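PDB 6AGI: calcium uptake protein 3, mitochondrial from Homo sapiens, which senses calcium through its EF-hands and, as a disulfide-linked heterodimer with MICU1, regulates the mitochondrial calcium uniporter channel in the central nervous system and skeletal muscle. Local coordinates for residues Q30-I39 / F79-S89; L61-V71 / T208-K219. All coordinates share one frame; numbering follows the deposited sequence.

Contact 1: Q30-I39 / F79-S89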
loop_
_atom_site.group_PDB
_atom_site.type_symbol
_atom_site.label_atom_id
_atom_site.label_comp_id
_atom_site.label_asym_id
_atom_site.label_seq_id
_atom_site.Cartn_x
_atom_site.Cartn_y
_atom_site.Cartn_z
ATOM N N GLN B 30 17.619 -31.612 -3.894
ATOM C CA GLN B 30 17.113 -30.308 -3.502
ATOM C C GLN B 30 18.269 -29.374 -3.185
ATOM O O GLN B 30 19.232 -29.766 -2.515
ATOM C CB GLN B 30 16.173 -30.407 -2.311
ATOM C CG GLN B 30 15.646 -29.042 -1.954
ATOM C CD GLN B 30 14.532 -29.119 -0.969
ATOM O OE1 GLN B 30 14.215 -30.207 -0.486
ATOM N NE2 GLN B 30 13.942 -27.971 -0.631
ATOM N N LEU B 31 18.172 -28.136 -3.657
ATOM C CA LEU B 31 19.210 -27.144 -3.418
ATOM C C LEU B 31 18.864 -26.236 -2.235
ATOM O O LEU B 31 17.693 -25.964 -1.950
ATOM C CB LEU B 31 19.427 -26.291 -4.655
ATOM C CG LEU B 31 19.885 -27.053 -5.878
ATOM C CD1 LEU B 31 20.171 -26.032 -6.948
ATOM C CD2 LEU B 31 21.101 -27.942 -5.595
ATOM N N PHE B 32 19.902 -25.744 -1.559
ATOM C CA PHE B 32 19.695 -24.953 -0.355
ATOM C C PHE B 32 20.648 -23.776 -0.285
ATOM O O PHE B 32 21.758 -23.784 -0.815
ATOM C CB PHE B 32 19.855 -25.768 0.938
ATOM C CG PHE B 32 18.845 -26.836 1.091
ATOM C CD1 PHE B 32 17.589 -26.540 1.568
ATOM C CD2 PHE B 32 19.142 -28.132 0.738
ATOM C CE1 PHE B 32 16.639 -27.527 1.706
ATOM C CE2 PHE B 32 18.199 -29.138 0.865
ATOM C CZ PHE B 32 16.944 -28.836 1.355
ATOM N N MET B 33 20.204 -22.802 0.478
ATOM C CA MET B 33 20.962 -21.625 0.832
ATOM C C MET B 33 21.413 -21.828 2.277
ATOM O O MET B 33 20.675 -22.416 3.078
ATOM C CB MET B 33 19.994 -20.441 0.672
ATOM C CG MET B 33 20.485 -19.077 0.318
ATOM S SD MET B 33 19.041 -18.101 -0.170
ATOM C CE MET B 33 19.605 -17.437 -1.697
ATOM N N THR B 34 22.629 -21.414 2.621
ATOM C CA THR B 34 22.945 -21.316 4.042
ATOM C C THR B 34 22.551 -19.942 4.556
ATOM O O THR B 34 22.236 -19.038 3.774
ATOM C CB THR B 34 24.420 -21.570 4.286
ATOM O OG1 THR B 34 25.195 -20.655 3.509
ATOM C CG2 THR B 34 24.766 -22.994 3.944
ATOM N N PRO B 35 22.529 -19.747 5.880
ATOM C CA PRO B 35 22.241 -18.391 6.384
ATOM C C PRO B 35 23.219 -17.355 5.855
ATOM O O PRO B 35 22.799 -16.240 5.506
ATOM C CB PRO B 35 22.316 -18.563 7.898
ATOM C CG PRO B 35 21.943 -20.015 8.098
ATOM C CD PRO B 35 22.555 -20.751 6.960
ATOM N N TYR B 36 24.510 -17.695 5.737
ATOM C CA TYR B 36 25.436 -16.757 5.101
ATOM C C TYR B 36 25.035 -16.510 3.641
ATOM O O TYR B 36 24.963 -15.355 3.194
ATOM C CB TYR B 36 26.887 -17.260 5.192
ATOM C CG TYR B 36 27.918 -16.229 4.782
ATOM C CD1 TYR B 36 27.731 -14.878 5.072
ATOM C CD2 TYR B 36 29.080 -16.595 4.129
ATOM C CE1 TYR B 36 28.669 -13.913 4.704
ATOM C CE2 TYR B 36 30.037 -15.638 3.749
ATOM C CZ TYR B 36 29.825 -14.297 4.043
ATOM O OH TYR B 36 30.753 -13.326 3.690
ATOM N N ASP B 37 24.679 -17.575 2.907
ATOM C CA ASP B 37 24.308 -17.389 1.509
ATOM C C ASP B 37 23.103 -16.480 1.370
ATOM O O ASP B 37 23.033 -15.687 0.420
ATOM C CB ASP B 37 23.962 -18.719 0.840
ATOM C CG ASP B 37 25.162 -19.560 0.535
ATOM O OD1 ASP B 37 26.187 -19.001 0.080
ATOM O OD2 ASP B 37 25.040 -20.795 0.691
ATOM N N PHE B 38 22.168 -16.548 2.324
ATOM C CA PHE B 38 21.055 -15.622 2.302
ATOM C C PHE B 38 21.512 -14.186 2.580
ATOM O O PHE B 38 21.093 -13.242 1.885
ATOM C CB PHE B 38 19.985 -16.078 3.270
ATOM C CG PHE B 38 18.897 -15.088 3.414
ATOM C CD1 PHE B 38 17.917 -14.962 2.439
ATOM C CD2 PHE B 38 18.894 -14.217 4.494
ATOM C CE1 PHE B 38 16.941 -14.028 2.561
ATOM C CE2 PHE B 38 17.912 -13.272 4.614
ATOM C CZ PHE B 38 16.933 -13.185 3.646
ATOM N N ILE B 39 22.338 -13.997 3.613
ATOM C CA ILE B 39 22.872 -12.663 3.899
ATOM C C ILE B 39 23.516 -12.051 2.658
ATOM O O ILE B 39 23.331 -10.862 2.355
ATOM C CB ILE B 39 23.855 -12.708 5.079
ATOM C CG1 ILE B 39 23.111 -13.156 6.357
ATOM C CG2 ILE B 39 24.525 -11.350 5.249
ATOM C CD1 ILE B 39 23.998 -13.294 7.590
ATOM N N PHE B 79 21.294 -14.996 12.287
ATOM C CA PHE B 79 21.829 -15.476 11.018
ATOM C C PHE B 79 23.332 -15.333 10.947
ATOM O O PHE B 79 23.978 -16.158 10.304
ATOM C CB PHE B 79 21.186 -14.748 9.836
ATOM C CG PHE B 79 19.809 -15.238 9.507
ATOM C CD1 PHE B 79 18.866 -15.416 10.496
ATOM C CD2 PHE B 79 19.466 -15.534 8.201
ATOM C CE1 PHE B 79 17.612 -15.870 10.191
ATOM C CE2 PHE B 79 18.213 -15.980 7.884
ATOM C CZ PHE B 79 17.281 -16.149 8.882
ATOM N N ARG B 80 23.930 -14.348 11.627
ATOM C CA ARG B 80 25.382 -14.313 11.553
ATOM C C ARG B 80 26.048 -15.258 12.520
ATOM O O ARG B 80 27.168 -15.689 12.237
ATOM C CB ARG B 80 25.976 -12.931 11.847
ATOM C CG ARG B 80 25.560 -11.806 10.970
ATOM C CD ARG B 80 25.792 -10.470 11.620
ATOM N NE ARG B 80 24.555 -9.876 12.090
ATOM C CZ ARG B 80 24.454 -8.631 12.535
ATOM N NH1 ARG B 80 25.530 -7.850 12.572
ATOM N NH2 ARG B 80 23.267 -8.173 12.927
ATOM N N ASN B 81 25.374 -15.665 13.590
ATOM C CA ASN B 81 25.986 -16.648 14.468
ATOM C C ASN B 81 25.871 -18.050 13.883
ATOM O O ASN B 81 26.783 -18.869 14.052
ATOM C CB ASN B 81 25.393 -16.545 15.875
ATOM C CG ASN B 81 25.673 -15.188 16.536
ATOM O OD1 ASN B 81 26.636 -14.487 16.185
ATOM N ND2 ASN B 81 24.851 -14.833 17.527
ATOM N N LEU B 82 24.729 -18.352 13.258
ATOM C CA LEU B 82 24.574 -19.464 12.317
ATOM C C LEU B 82 25.242 -19.100 11.008
ATOM O O LEU B 82 24.583 -18.761 10.027
ATOM C CB LEU B 82 23.114 -19.719 12.025
ATOM C CG LEU B 82 22.210 -20.373 13.002
ATOM C CD1 LEU B 82 20.859 -20.511 12.302
ATOM C CD2 LEU B 82 22.894 -21.643 13.223
ATOM N N LYS B 83 26.550 -19.185 10.949
ATOM C CA LYS B 83 27.104 -18.608 9.731
ATOM C C LYS B 83 26.836 -19.517 8.542
ATOM O O LYS B 83 26.042 -19.180 7.660
ATOM C CB LYS B 83 28.607 -18.339 9.853
ATOM C CG LYS B 83 29.158 -17.498 8.708
ATOM C CD LYS B 83 30.663 -17.307 8.806
ATOM C CE LYS B 83 31.186 -16.627 7.524
ATOM N NZ LYS B 83 32.671 -16.809 7.325
ATOM N N GLU B 84 27.430 -20.702 8.532
ATOM C CA GLU B 84 27.218 -21.607 7.419
ATOM C C GLU B 84 26.687 -22.943 7.901
ATOM O O GLU B 84 26.551 -23.884 7.105
ATOM C CB GLU B 84 28.520 -21.747 6.626
ATOM C CG GLU B 84 28.887 -20.424 5.964
ATOM C CD GLU B 84 29.835 -20.565 4.784
ATOM O OE1 GLU B 84 31.070 -20.478 4.983
ATOM O OE2 GLU B 84 29.318 -20.749 3.647
ATOM N N LYS B 85 26.373 -23.006 9.193
ATOM C CA LYS B 85 25.793 -24.195 9.799
ATOM C C LYS B 85 24.256 -24.172 9.784
ATOM O O LYS B 85 23.627 -24.179 10.843
ATOM C CB LYS B 85 26.301 -24.367 11.232
ATOM C CG LYS B 85 27.810 -24.516 11.342
ATOM C CD LYS B 85 28.244 -24.683 12.789
ATOM C CE LYS B 85 27.836 -23.486 13.631
ATOM N NZ LYS B 85 28.444 -22.222 13.131
ATOM N N GLY B 86 23.655 -24.158 8.597
ATOM C CA GLY B 86 22.199 -24.180 8.462
ATOM C C GLY B 86 21.796 -24.282 7.006
ATOM O O GLY B 86 22.621 -24.134 6.098
ATOM N N VAL B 87 20.496 -24.507 6.785
ATOM C CA VAL B 87 19.960 -24.674 5.425
ATOM C C VAL B 87 18.643 -23.930 5.271
ATOM O O VAL B 87 17.771 -23.974 6.146
ATOM C CB VAL B 87 19.757 -26.150 4.998
ATOM C CG1 VAL B 87 21.086 -26.822 4.778
ATOM C CG2 VAL B 87 18.894 -26.931 5.990
ATOM N N ILE B 88 18.497 -23.268 4.127
ATOM C CA ILE B 88 17.301 -22.525 3.748
ATOM C C ILE B 88 16.852 -22.985 2.367
ATOM O O ILE B 88 17.670 -23.068 1.441
ATOM C CB ILE B 88 17.555 -21.009 3.754
ATOM C CG1 ILE B 88 18.067 -20.584 5.139
ATOM C CG2 ILE B 88 16.322 -20.276 3.261
ATOM C CD1 ILE B 88 18.485 -19.147 5.221
ATOM N N SER B 89 15.576 -23.369 2.258
ATOM C CA SER B 89 15.014 -23.803 0.986
ATOM C C SER B 89 14.569 -22.591 0.192
ATOM O O SER B 89 14.578 -21.458 0.686
ATOM C CB SER B 89 13.828 -24.745 1.182
ATOM O OG SER B 89 12.834 -24.186 2.041
#

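Contact 2: L61-V71 / T208-K219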
loop_
_atom_site.group_PDB
_atom_site.type_symbol
_atom_site.label_atom_id
_atom_site.label_comp_id
_atom_site.label_asym_id
_atom_site.label_seq_id
_atom_site.Cartn_x
_atom_site.Cartn_y
_atom_site.Cartn_z
ATOM N N LEU B 61 23.461 -33.554 6.976
ATOM C CA LEU B 61 22.615 -32.370 7.093
ATOM C C LEU B 61 21.961 -32.311 8.470
ATOM O O LEU B 61 21.881 -31.240 9.093
ATOM C CB LEU B 61 21.545 -32.362 5.998
ATOM C CG LEU B 61 20.737 -31.085 5.694
ATOM C CD1 LEU B 61 19.827 -31.287 4.468
ATOM C CD2 LEU B 61 19.928 -30.510 6.846
ATOM N N ASN B 62 21.465 -33.444 8.960
ATOM C CA ASN B 62 20.756 -33.349 10.224
ATOM C C ASN B 62 21.695 -33.196 11.415
ATOM O O ASN B 62 21.262 -32.687 12.463
ATOM C CB ASN B 62 19.792 -34.522 10.377
ATOM C CG ASN B 62 18.388 -34.162 9.871
ATOM O OD1 ASN B 62 17.977 -34.594 8.791
ATOM N ND2 ASN B 62 17.672 -33.318 10.627
ATOM N N GLN B 63 22.974 -33.558 11.271
ATOM C CA GLN B 63 23.941 -33.103 12.267
ATOM C C GLN B 63 24.168 -31.596 12.159
ATOM O O GLN B 63 24.285 -30.910 13.181
ATOM C CB GLN B 63 25.263 -33.864 12.134
ATOM C CG GLN B 63 26.053 -33.977 13.459
ATOM C CD GLN B 63 27.083 -32.856 13.659
ATOM O OE1 GLN B 63 27.821 -32.500 12.738
ATOM N NE2 GLN B 63 27.118 -32.291 14.865
ATOM N N MET B 64 24.225 -31.062 10.930
ATOM C CA MET B 64 24.328 -29.611 10.754
ATOM C C MET B 64 23.206 -28.876 11.487
ATOM O O MET B 64 23.445 -27.846 12.130
ATOM C CB MET B 64 24.270 -29.279 9.260
ATOM C CG MET B 64 24.156 -27.807 8.855
ATOM S SD MET B 64 24.926 -27.557 7.217
ATOM C CE MET B 64 26.655 -27.866 7.588
ATOM N N LEU B 65 21.988 -29.436 11.464
ATOM C CA LEU B 65 20.838 -28.822 12.128
ATOM C C LEU B 65 20.754 -29.085 13.624
ATOM O O LEU B 65 20.178 -28.263 14.347
ATOM C CB LEU B 65 19.530 -29.301 11.500
ATOM C CG LEU B 65 19.179 -28.961 10.057
ATOM C CD1 LEU B 65 17.907 -29.636 9.538
ATOM C CD2 LEU B 65 19.132 -27.441 9.963
ATOM N N ALA B 66 21.269 -30.224 14.102
ATOM C CA ALA B 66 21.140 -30.565 15.519
ATOM C C ALA B 66 21.518 -29.430 16.475
ATOM O O ALA B 66 21.013 -29.390 17.602
ATOM C CB ALA B 66 21.994 -31.794 15.825
ATOM N N GLU B 67 22.365 -28.498 16.042
ATOM C CA GLU B 67 22.694 -27.331 16.855
ATOM C C GLU B 67 21.552 -26.329 17.052
ATOM O O GLU B 67 21.452 -25.736 18.132
ATOM C CB GLU B 67 23.879 -26.619 16.233
ATOM C CG GLU B 67 23.525 -26.147 14.852
ATOM C CD GLU B 67 23.053 -24.727 14.820
ATOM O OE1 GLU B 67 23.269 -23.998 15.814
ATOM O OE2 GLU B 67 22.357 -24.408 13.837
ATOM N N THR B 68 20.641 -26.193 16.082
ATOM C CA THR B 68 19.937 -24.927 15.847
ATOM C C THR B 68 19.404 -24.301 17.138
ATOM O O THR B 68 18.743 -24.987 17.934
ATOM C CB THR B 68 18.767 -25.152 14.893
ATOM O OG1 THR B 68 19.236 -25.884 13.762
ATOM C CG2 THR B 68 18.238 -23.815 14.405
ATOM N N PRO B 69 19.590 -22.995 17.343
ATOM C CA PRO B 69 19.097 -22.378 18.570
ATOM C C PRO B 69 17.585 -22.415 18.569
ATOM O O PRO B 69 16.960 -22.269 17.512
ATOM C CB PRO B 69 19.606 -20.928 18.488
ATOM C CG PRO B 69 20.687 -20.932 17.434
ATOM C CD PRO B 69 20.291 -22.029 16.473
ATOM N N PRO B 70 16.964 -22.623 19.722
ATOM C CA PRO B 70 15.507 -22.532 19.796
ATOM C C PRO B 70 15.063 -21.095 19.562
ATOM O O PRO B 70 15.863 -20.152 19.535
ATOM C CB PRO B 70 15.172 -23.009 21.210
ATOM C CG PRO B 70 16.453 -22.943 21.975
ATOM C CD PRO B 70 17.599 -22.881 21.026
ATOM N N VAL B 71 13.748 -20.935 19.405
ATOM C CA VAL B 71 13.233 -19.633 19.010
ATOM C C VAL B 71 13.574 -18.573 20.053
ATOM O O VAL B 71 13.841 -17.409 19.718
ATOM C CB VAL B 71 11.723 -19.745 18.736
ATOM C CG1 VAL B 71 10.971 -19.966 20.029
ATOM C CG2 VAL B 71 11.218 -18.517 18.010
ATOM N N THR B 208 12.150 -32.588 4.160
ATOM C CA THR B 208 13.472 -32.304 4.704
ATOM C C THR B 208 13.440 -31.158 5.718
ATOM O O THR B 208 12.994 -30.048 5.414
ATOM C CB THR B 208 14.437 -31.966 3.569
ATOM O OG1 THR B 208 14.838 -33.167 2.908
ATOM C CG2 THR B 208 15.664 -31.259 4.100
ATOM N N ASP B 209 13.962 -31.418 6.914
ATOM C CA ASP B 209 14.003 -30.390 7.945
ATOM C C ASP B 209 14.965 -29.285 7.531
ATOM O O ASP B 209 15.897 -29.500 6.758
ATOM C CB ASP B 209 14.460 -30.986 9.282
ATOM C CG ASP B 209 13.310 -31.490 10.127
ATOM O OD1 ASP B 209 12.172 -31.542 9.611
ATOM O OD2 ASP B 209 13.556 -31.868 11.293
ATOM N N THR B 210 14.709 -28.079 8.022
ATOM C CA THR B 210 15.497 -26.917 7.654
ATOM C C THR B 210 15.795 -26.140 8.926
ATOM O O THR B 210 15.313 -26.482 10.015
ATOM C CB THR B 210 14.786 -26.015 6.631
ATOM O OG1 THR B 210 13.505 -25.611 7.132
ATOM C CG2 THR B 210 14.629 -26.702 5.269
ATOM N N THR B 211 16.626 -25.098 8.789
ATOM C CA THR B 211 16.973 -24.294 9.958
ATOM C C THR B 211 15.759 -23.567 10.518
ATOM O O THR B 211 15.535 -23.583 11.729
ATOM C CB THR B 211 18.115 -23.331 9.628
ATOM O OG1 THR B 211 19.356 -24.051 9.679
ATOM C CG2 THR B 211 18.130 -22.102 10.571
ATOM N N LEU B 212 14.949 -22.933 9.664
ATOM C CA LEU B 212 13.787 -22.232 10.205
ATOM C C LEU B 212 12.769 -23.216 10.767
ATOM O O LEU B 212 12.095 -22.919 11.760
ATOM C CB LEU B 212 13.155 -21.330 9.146
ATOM C CG LEU B 212 13.990 -20.065 8.973
ATOM C CD1 LEU B 212 13.328 -19.128 7.981
ATOM C CD2 LEU B 212 14.254 -19.362 10.337
ATOM N N LEU B 213 12.679 -24.405 10.177
ATOM C CA LEU B 213 11.732 -25.402 10.652
ATOM C C LEU B 213 12.095 -25.899 12.063
ATOM O O LEU B 213 11.231 -25.982 12.950
ATOM C CB LEU B 213 11.711 -26.535 9.638
ATOM C CG LEU B 213 10.414 -27.115 9.123
ATOM C CD1 LEU B 213 9.509 -26.017 8.640
ATOM C CD2 LEU B 213 10.768 -28.078 7.985
ATOM N N VAL B 214 13.379 -26.201 12.299
ATOM C CA VAL B 214 13.839 -26.641 13.619
ATOM C C VAL B 214 13.873 -25.476 14.611
ATOM O O VAL B 214 13.518 -25.622 15.792
ATOM C CB VAL B 214 15.213 -27.323 13.485
ATOM C CG1 VAL B 214 15.740 -27.729 14.831
ATOM C CG2 VAL B 214 15.063 -28.568 12.632
ATOM N N HIS B 215 14.302 -24.306 14.152
ATOM C CA HIS B 215 14.330 -23.144 15.021
ATOM C C HIS B 215 12.932 -22.828 15.547
ATOM O O HIS B 215 12.773 -22.484 16.724
ATOM C CB HIS B 215 14.911 -21.959 14.250
ATOM C CG HIS B 215 14.902 -20.675 15.018
ATOM N ND1 HIS B 215 15.857 -20.366 15.958
ATOM C CD2 HIS B 215 14.062 -19.617 14.981
ATOM C CE1 HIS B 215 15.607 -19.174 16.467
ATOM N NE2 HIS B 215 14.518 -18.699 15.895
ATOM N N PHE B 216 11.904 -22.961 14.689
ATOM C CA PHE B 216 10.521 -22.599 15.026
ATOM C C PHE B 216 9.826 -23.682 15.832
ATOM O O PHE B 216 9.209 -23.390 16.863
ATOM C CB PHE B 216 9.716 -22.323 13.756
ATOM C CG PHE B 216 9.979 -20.974 13.154
ATOM C CD1 PHE B 216 10.431 -19.918 13.939
ATOM C CD2 PHE B 216 9.787 -20.757 11.807
ATOM C CE1 PHE B 216 10.667 -18.660 13.381
ATOM C CE2 PHE B 216 10.031 -19.515 11.242
ATOM C CZ PHE B 216 10.464 -18.459 12.032
ATOM N N PHE B 217 9.882 -24.933 15.363
ATOM C CA PHE B 217 9.086 -26.004 15.952
ATOM C C PHE B 217 9.925 -27.108 16.580
ATOM O O PHE B 217 9.400 -28.197 16.834
ATOM C CB PHE B 217 8.152 -26.596 14.907
ATOM C CG PHE B 217 7.531 -25.565 14.029
ATOM C CD1 PHE B 217 6.493 -24.769 14.499
ATOM C CD2 PHE B 217 7.991 -25.364 12.741
ATOM C CE1 PHE B 217 5.921 -23.802 13.697
ATOM C CE2 PHE B 217 7.427 -24.396 11.949
ATOM C CZ PHE B 217 6.390 -23.611 12.436
ATOM N N GLY B 218 11.213 -26.875 16.820
ATOM C CA GLY B 218 12.010 -27.856 17.518
ATOM C C GLY B 218 12.420 -29.020 16.643
ATOM O O GLY B 218 12.054 -29.134 15.470
ATOM N N LYS B 219 13.197 -29.920 17.254
ATOM C CA LYS B 219 13.759 -31.043 16.514
ATOM C C LYS B 219 12.712 -32.112 16.248
ATOM O O LYS B 219 12.821 -32.853 15.262
ATOM C CB LYS B 219 14.944 -31.644 17.275
ATOM C CG LYS B 219 16.273 -30.913 17.093
ATOM C CD LYS B 219 16.352 -29.638 17.952
ATOM C CE LYS B 219 17.759 -29.032 17.960
ATOM N NZ LYS B 219 17.793 -27.698 18.644
#

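Contact 1: Q30-I39 / F79-S89
M33 and I88 form a single antiparallel bridge, a hydrogen-bonded pair: M33 N gives a nearly straight bond of 2.7 Å to I88 O, and I88 N returns a more bent one to M33 O. A third backbone bond, Y36 N to K83 O (2.9 Å), ties the first turn of helix 35-43 to the loop after helix 78-81. P35, the first residue of that helix, packs against the loop. Its CB rests on L82 O, its CG on L82 CB, and its CD on G86 O. L82 is the centre of an inverse gamma turn. K83 lies alongside Y36, with its CE over one face of the tyrosine ring, 4.1 Å from the centroid. The F38 and F79 rings meet obliquely, their planes 60° apart, with F38 CD2 3.9 Å from F79 CE2. With CG1 anti to its carbonyl carbon (chi1 -56°), I88 rests CD1 against both F38 CB and P35 CA. At the other end the edge of the F32 ring meets the backbone of I88. T34 and D37 form a capping box that starts the helix: D37 N bonds to T34 OG1, and T34 N to D37 OD2. R80 is turned to E240 and E243 of helix 227-250, in salt bridges. The same helix packs on F79 and I39, helix 90-101 packs on M33, F38 and I88, and strand 25-27 lies against F32, T34 and V87.

Contact 2: L61-V71 / T208-K219
The H215 ring has V71 CA over one face, 3.8 Å from its centroid, while P69 O and the methyl CG2 of T68 lie near its edge. H215 ND1 donates to P69 O at 2.7 Å from above the carbonyl plane. P69 O is itself tilted from the ring plane, and the bond is bent, 137° at the hydrogen. CG lies anti to the backbone N (chi1 176°), which carries the ring across to the P69-V71 backbone. A leucine here would probably leave P69 O without its donor and take the flat face from under V71. V71 CG2 also reaches the edge of the F216 ring. T68 packs its CB on V214 CG1 at 4.0 Å, and its OG1 bonds to L65 O, which also accepts from T68 N. At this end K219 NZ bonds to T68 O at 3.0 Å. L65 spreads its two methyls over the start of helix 211-217: CD1 touches D209 O (3.4 Å), and CD2 touches T211 OG1, itself bonded to V87 N. T210 is the N-cap of that helix, and its OG1 bonds to E92. The arrangement is plain packing of helix 58-66 and its proline-containing exit on a short capped helix, beside the first EF-hand.

In the fold
Contact 1 and contact 2 adjoin, their centres 12 Å apart. Their segments alternate along the chain: helix 58-66 of contact 2 is followed by helix 78-81 of contact 1. The joint lies at V87 and T211, where V87 O and T211 N are 3.1 Å apart, a probable hydrogen bond. T211 therefore belongs to both: it packs in contact 2 and bonds to the backbone of contact 1. F233 of helix 227-250 is shared, touching F79 of contact 1 and F216 of contact 2. Contact 1 lies away from the calcium sites. Contact 2 is nearer: the F216 side chain is about 13 Å from a bound calcium ion and about 10 Å from the side chain of D123, a calcium-binding residue of EF-hand 1.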